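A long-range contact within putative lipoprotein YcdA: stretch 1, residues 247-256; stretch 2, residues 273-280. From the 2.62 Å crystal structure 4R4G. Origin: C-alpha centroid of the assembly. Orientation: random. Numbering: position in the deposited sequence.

Stretch 1 (247-256) SLSDRIEDKV
Stretch 2 (273-280) KYALQVYP

How do the two backbones lie against each other? The first stretch is helical through to Val-256 and faces a second helical stretch, residues 273-280, and their N-to-C directions differ by 129°, so they run obliquely antiparallel. The axes approach to 9.7 Å. The backbones come nearest where Val-256 CA lies 6.2 Å from Ala-275 CA; the second helix is kinked at Pro-280, whose N has no hydrogen to give the preceding turn.

Which side chains fill the middle? Ile-252, chi1 -68° (m) and chi2 145°, points toward the second helix. Its CG2 sits 3.9 Å from Ala-275 CB and 4.4 Å from Val-278 CG2, while its CD1 reaches Tyr-279 CD2 at 3.6 Å. Val-256, chi1 160° (t), places CG2 3.7 Å from Ala-275 CB. The short alanine side chain suits the close backbone approach here, and Val-278, chi1 -71° (m), continues the apolar surface.

How do the two tyrosines differ? Tyr-279 leaves its helix sideways, but chi1 -169° (t) and chi2 -67° bring its ring end nearer the first helix. Leu-248, chi1 -164° (t) and chi2 48° (p), meets it obliquely, with CD2 3.6 Å from Tyr-279 CZ. Tyr-274 points toward the first helix, chi1 176° (t) and chi2 77°, and turns its ring edge to the backbone: its CE2 lies 3.3 Å from Lys-255 O.

What does Lys-255 contribute? With chi1 -94° and chi2 -96° between wells, then chi3 -163° and chi4 171° (both t), its aliphatic chain passes beside the second helix. Its CD lies 3.8 Å from Val-278 CG1 and 3.7 Å from Tyr-274 OH. No hydrogen bond crosses the contact, which buries 399 Å² in total and rests on packing.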

ATOM      1  N   SER A 247       7.288  27.326  14.212  1.00 93.25           N
ATOM      2  CA  SER A 247       7.786  28.129  15.337  1.00 93.13           C
ATOM      3  C   SER A 247       9.146  27.719  15.876  1.00 93.70           C
ATOM      4  O   SER A 247       9.728  28.510  16.618  1.00 95.40           O
ATOM      5  CB  SER A 247       6.796  28.079  16.494  1.00 97.03           C
ATOM      6  OG  SER A 247       6.591  26.752  16.945  1.00105.90           O
ATOM      7  N   LEU A 248       9.655  26.508  15.548  1.00 86.51           N
ATOM      8  CA  LEU A 248      10.905  25.957  16.122  1.00 83.96           C
ATOM      9  C   LEU A 248      12.085  26.931  16.064  1.00 90.55           C
ATOM     10  O   LEU A 248      12.817  27.071  17.056  1.00 90.00           O
ATOM     11  CB  LEU A 248      11.280  24.612  15.479  1.00 80.69           C
ATOM     12  CG  LEU A 248      12.309  23.733  16.204  1.00 81.72           C
ATOM     13  CD1 LEU A 248      12.005  23.580  17.691  1.00 80.85           C
ATOM     14  CD2 LEU A 248      12.394  22.378  15.552  1.00 81.50           C
ATOM     15  N   SER A 249      12.233  27.629  14.927  1.00 90.39           N
ATOM     16  CA  SER A 249      13.256  28.666  14.704  1.00 92.30           C
ATOM     17  C   SER A 249      13.255  29.653  15.850  1.00 94.54           C
ATOM     18  O   SER A 249      14.239  29.733  16.585  1.00 93.11           O
ATOM     19  CB  SER A 249      12.989  29.400  13.385  1.00101.23           C
ATOM     20  OG  SER A 249      11.695  29.991  13.337  1.00117.82           O
ATOM     21  N   ASP A 250      12.098  30.328  16.049  1.00 92.19           N
ATOM     22  CA  ASP A 250      11.865  31.344  17.079  1.00 94.23           C
ATOM     23  C   ASP A 250      12.032  30.771  18.489  1.00 94.93           C
ATOM     24  O   ASP A 250      12.684  31.400  19.306  1.00 95.74           O
ATOM     25  CB  ASP A 250      10.475  31.990  16.915  1.00 98.84           C
ATOM     26  CG  ASP A 250      10.251  32.693  15.580  1.00111.92           C
ATOM     27  OD1 ASP A 250      11.138  33.472  15.163  1.00115.12           O
ATOM     28  OD2 ASP A 250       9.172  32.495  14.976  1.00115.50           O
ATOM     29  N   ARG A 251      11.504  29.569  18.753  1.00 87.82           N
ATOM     30  CA  ARG A 251      11.606  28.917  20.058  1.00 85.58           C
ATOM     31  C   ARG A 251      13.041  28.741  20.476  1.00 89.28           C
ATOM     32  O   ARG A 251      13.363  28.988  21.639  1.00 88.64           O
ATOM     33  CB  ARG A 251      10.919  27.558  20.044  1.00 81.08           C
ATOM     34  CG  ARG A 251       9.446  27.646  19.766  1.00 87.72           C
ATOM     35  CD  ARG A 251       8.893  26.258  19.692  1.00 89.23           C
ATOM     36  NE  ARG A 251       8.088  25.979  20.868  1.00 79.88           N
ATOM     37  CZ  ARG A 251       6.775  25.877  20.836  1.00 87.49           C
ATOM     38  NH1 ARG A 251       6.122  25.997  19.690  1.00 79.19           N
ATOM     39  NH2 ARG A 251       6.098  25.655  21.948  1.00 82.32           N
ATOM     40  N   ILE A 252      13.912  28.316  19.537  1.00 86.08           N
ATOM     41  CA  ILE A 252      15.325  28.141  19.856  1.00 85.50           C
ATOM     42  C   ILE A 252      15.945  29.526  19.975  1.00 93.57           C
ATOM     43  O   ILE A 252      16.585  29.802  20.988  1.00 93.55           O
ATOM     44  CB  ILE A 252      16.061  27.194  18.875  1.00 86.54           C
ATOM     45  CG1 ILE A 252      15.531  25.752  19.041  1.00 84.41           C
ATOM     46  CG2 ILE A 252      17.570  27.217  19.120  1.00 87.00           C
ATOM     47  CD1 ILE A 252      15.492  24.993  17.804  1.00 88.59           C
ATOM     48  N   GLU A 253      15.661  30.425  19.008  1.00 94.05           N
ATOM     49  CA  GLU A 253      16.113  31.825  19.023  1.00 97.26           C
ATOM     50  C   GLU A 253      15.795  32.459  20.397  1.00101.14           C
ATOM     51  O   GLU A 253      16.685  33.063  20.994  1.00102.68           O
ATOM     52  CB  GLU A 253      15.449  32.618  17.860  1.00101.53           C
ATOM     53  CG  GLU A 253      15.881  34.080  17.685  1.00120.14           C
ATOM     54  CD  GLU A 253      14.929  34.938  16.859  1.00156.57           C
ATOM     55  OE1 GLU A 253      14.650  34.581  15.691  1.00159.39           O
ATOM     56  OE2 GLU A 253      14.451  35.969  17.387  1.00155.23           O
ATOM     57  N   ASP A 254      14.564  32.239  20.925  1.00 96.33           N
ATOM     58  CA  ASP A 254      14.114  32.783  22.211  1.00 98.09           C
ATOM     59  C   ASP A 254      14.792  32.076  23.394  1.00101.89           C
ATOM     60  O   ASP A 254      15.085  32.728  24.384  1.00103.65           O
ATOM     61  CB  ASP A 254      12.568  32.745  22.359  1.00100.68           C
ATOM     62  CG  ASP A 254      11.760  33.542  21.323  1.00109.10           C
ATOM     63  OD1 ASP A 254      12.199  34.652  20.934  1.00110.22           O
ATOM     64  OD2 ASP A 254      10.676  33.074  20.930  1.00116.70           O
ATOM     65  N   LYS A 255      15.075  30.781  23.292  1.00 97.39           N
ATOM     66  CA  LYS A 255      15.729  30.060  24.384  1.00 97.22           C
ATOM     67  C   LYS A 255      17.223  30.416  24.449  1.00105.78           C
ATOM     68  O   LYS A 255      17.811  30.463  25.541  1.00104.90           O
ATOM     69  CB  LYS A 255      15.519  28.544  24.233  1.00 96.07           C
ATOM     70  CG  LYS A 255      14.312  28.009  25.009  1.00 97.82           C
ATOM     71  CD  LYS A 255      14.766  27.457  26.353  1.00112.08           C
ATOM     72  CE  LYS A 255      13.771  26.559  27.040  1.00127.68           C
ATOM     73  NZ  LYS A 255      14.378  25.892  28.232  1.00135.52           N
ATOM     74  N   VAL A 256      17.811  30.696  23.260  1.00105.71           N
ATOM     75  CA  VAL A 256      19.209  31.095  23.056  1.00106.34           C
ATOM     76  C   VAL A 256      19.383  32.483  23.654  1.00112.29           C
ATOM     77  O   VAL A 256      20.346  32.693  24.385  1.00111.18           O
ATOM     78  CB  VAL A 256      19.635  31.024  21.552  1.00110.52           C
ATOM     79  CG1 VAL A 256      20.875  31.871  21.258  1.00112.02           C
ATOM     80  CG2 VAL A 256      19.872  29.583  21.114  1.00107.62           C
ATOM     81  N   LYS A 273      26.126  24.923  21.291  1.00 94.61           N
ATOM     82  CA  LYS A 273      25.961  23.685  22.047  1.00 92.46           C
ATOM     83  C   LYS A 273      24.654  23.709  22.850  1.00 93.13           C
ATOM     84  O   LYS A 273      23.913  22.723  22.809  1.00 93.37           O
ATOM     85  CB  LYS A 273      27.187  23.413  22.939  1.00 95.84           C
ATOM     86  CG  LYS A 273      28.268  22.647  22.160  1.00116.22           C
ATOM     87  CD  LYS A 273      29.695  22.864  22.654  1.00126.36           C
ATOM     88  CE  LYS A 273      30.680  22.113  21.784  1.00135.69           C
ATOM     89  NZ  LYS A 273      32.021  22.002  22.417  1.00144.80           N
ATOM     90  N   TYR A 274      24.318  24.855  23.476  1.00 86.42           N
ATOM     91  CA  TYR A 274      23.077  25.012  24.231  1.00 84.45           C
ATOM     92  C   TYR A 274      21.865  24.924  23.300  1.00 87.17           C
ATOM     93  O   TYR A 274      20.850  24.330  23.676  1.00 87.54           O
ATOM     94  CB  TYR A 274      23.071  26.333  25.011  1.00 86.05           C
ATOM     95  CG  TYR A 274      21.773  26.609  25.741  1.00 88.19           C
ATOM     96  CD1 TYR A 274      21.468  25.959  26.937  1.00 90.15           C
ATOM     97  CD2 TYR A 274      20.850  27.524  25.244  1.00 89.89           C
ATOM     98  CE1 TYR A 274      20.269  26.206  27.611  1.00 91.63           C
ATOM     99  CE2 TYR A 274      19.651  27.780  25.910  1.00 92.04           C
ATOM    100  CZ  TYR A 274      19.374  27.135  27.104  1.00 99.91           C
ATOM    101  OH  TYR A 274      18.186  27.390  27.753  1.00104.04           O
ATOM    102  N   ALA A 275      21.961  25.520  22.093  1.00 81.79           N
ATOM    103  CA  ALA A 275      20.872  25.489  21.126  1.00 80.24           C
ATOM    104  C   ALA A 275      20.568  24.040  20.734  1.00 84.46           C
ATOM    105  O   ALA A 275      19.407  23.658  20.701  1.00 84.43           O
ATOM    106  CB  ALA A 275      21.230  26.315  19.906  1.00 81.36           C
ATOM    107  N   LEU A 276      21.610  23.213  20.532  1.00 80.51           N
ATOM    108  CA  LEU A 276      21.465  21.806  20.164  1.00 79.22           C
ATOM    109  C   LEU A 276      20.869  20.978  21.321  1.00 81.61           C
ATOM    110  O   LEU A 276      20.338  19.877  21.088  1.00 81.08           O
ATOM    111  CB  LEU A 276      22.834  21.229  19.730  1.00 79.31           C
ATOM    112  CG  LEU A 276      23.491  21.857  18.488  1.00 84.14           C
ATOM    113  CD1 LEU A 276      24.942  21.538  18.433  1.00 84.95           C
ATOM    114  CD2 LEU A 276      22.805  21.438  17.193  1.00 83.84           C
ATOM    115  N   GLN A 277      20.976  21.509  22.556  1.00 76.54           N
ATOM    116  CA  GLN A 277      20.455  20.887  23.766  1.00 76.52           C
ATOM    117  C   GLN A 277      18.954  21.156  23.939  1.00 82.55           C
ATOM    118  O   GLN A 277      18.227  20.239  24.328  1.00 81.55           O
ATOM    119  CB  GLN A 277      21.205  21.384  25.009  1.00 78.80           C
ATOM    120  CG  GLN A 277      22.593  20.795  25.212  1.00 99.32           C
ATOM    121  CD  GLN A 277      23.389  21.540  26.268  1.00124.50           C
ATOM    122  OE1 GLN A 277      22.852  22.034  27.279  1.00120.94           O
ATOM    123  NE2 GLN A 277      24.702  21.627  26.056  1.00116.23           N
ATOM    124  N   VAL A 278      18.499  22.418  23.721  1.00 81.24           N
ATOM    125  CA  VAL A 278      17.085  22.776  23.884  1.00 82.39           C
ATOM    126  C   VAL A 278      16.237  22.235  22.730  1.00 83.83           C
ATOM    127  O   VAL A 278      15.058  21.954  22.960  1.00 83.73           O
ATOM    128  CB  VAL A 278      16.813  24.288  24.091  1.00 89.44           C
ATOM    129  CG1 VAL A 278      17.272  24.753  25.465  1.00 90.75           C
ATOM    130  CG2 VAL A 278      17.423  25.144  22.984  1.00 89.63           C
ATOM    131  N   TYR A 279      16.831  22.097  21.505  1.00 78.63           N
ATOM    132  CA  TYR A 279      16.182  21.621  20.268  1.00 77.16           C
ATOM    133  C   TYR A 279      15.240  20.421  20.553  1.00 78.88           C
ATOM    134  O   TYR A 279      14.044  20.555  20.275  1.00 78.12           O
ATOM    135  CB  TYR A 279      17.214  21.264  19.167  1.00 77.85           C
ATOM    136  CG  TYR A 279      16.599  21.015  17.803  1.00 80.86           C
ATOM    137  CD1 TYR A 279      15.777  19.912  17.572  1.00 82.06           C
ATOM    138  CD2 TYR A 279      16.858  21.863  16.734  1.00 83.17           C
ATOM    139  CE1 TYR A 279      15.183  19.695  16.326  1.00 82.69           C
ATOM    140  CE2 TYR A 279      16.264  21.660  15.484  1.00 84.24           C
ATOM    141  CZ  TYR A 279      15.448  20.560  15.277  1.00 88.81           C
ATOM    142  OH  TYR A 279      14.872  20.353  14.045  1.00 89.54           O
ATOM    143  N   PRO A 280      15.720  19.287  21.146  1.00 74.33           N
ATOM    144  CA  PRO A 280      14.806  18.164  21.431  1.00 73.83           C
ATOM    145  C   PRO A 280      13.596  18.528  22.298  1.00 78.95           C
ATOM    146  O   PRO A 280      12.469  18.121  22.009  1.00 78.83           O
ATOM    147  CB  PRO A 280      15.697  17.171  22.196  1.00 75.62           C
ATOM    148  CG  PRO A 280      17.080  17.503  21.805  1.00 78.91           C
ATOM    149  CD  PRO A 280      17.108  18.958  21.553  1.00 74.98           C
TER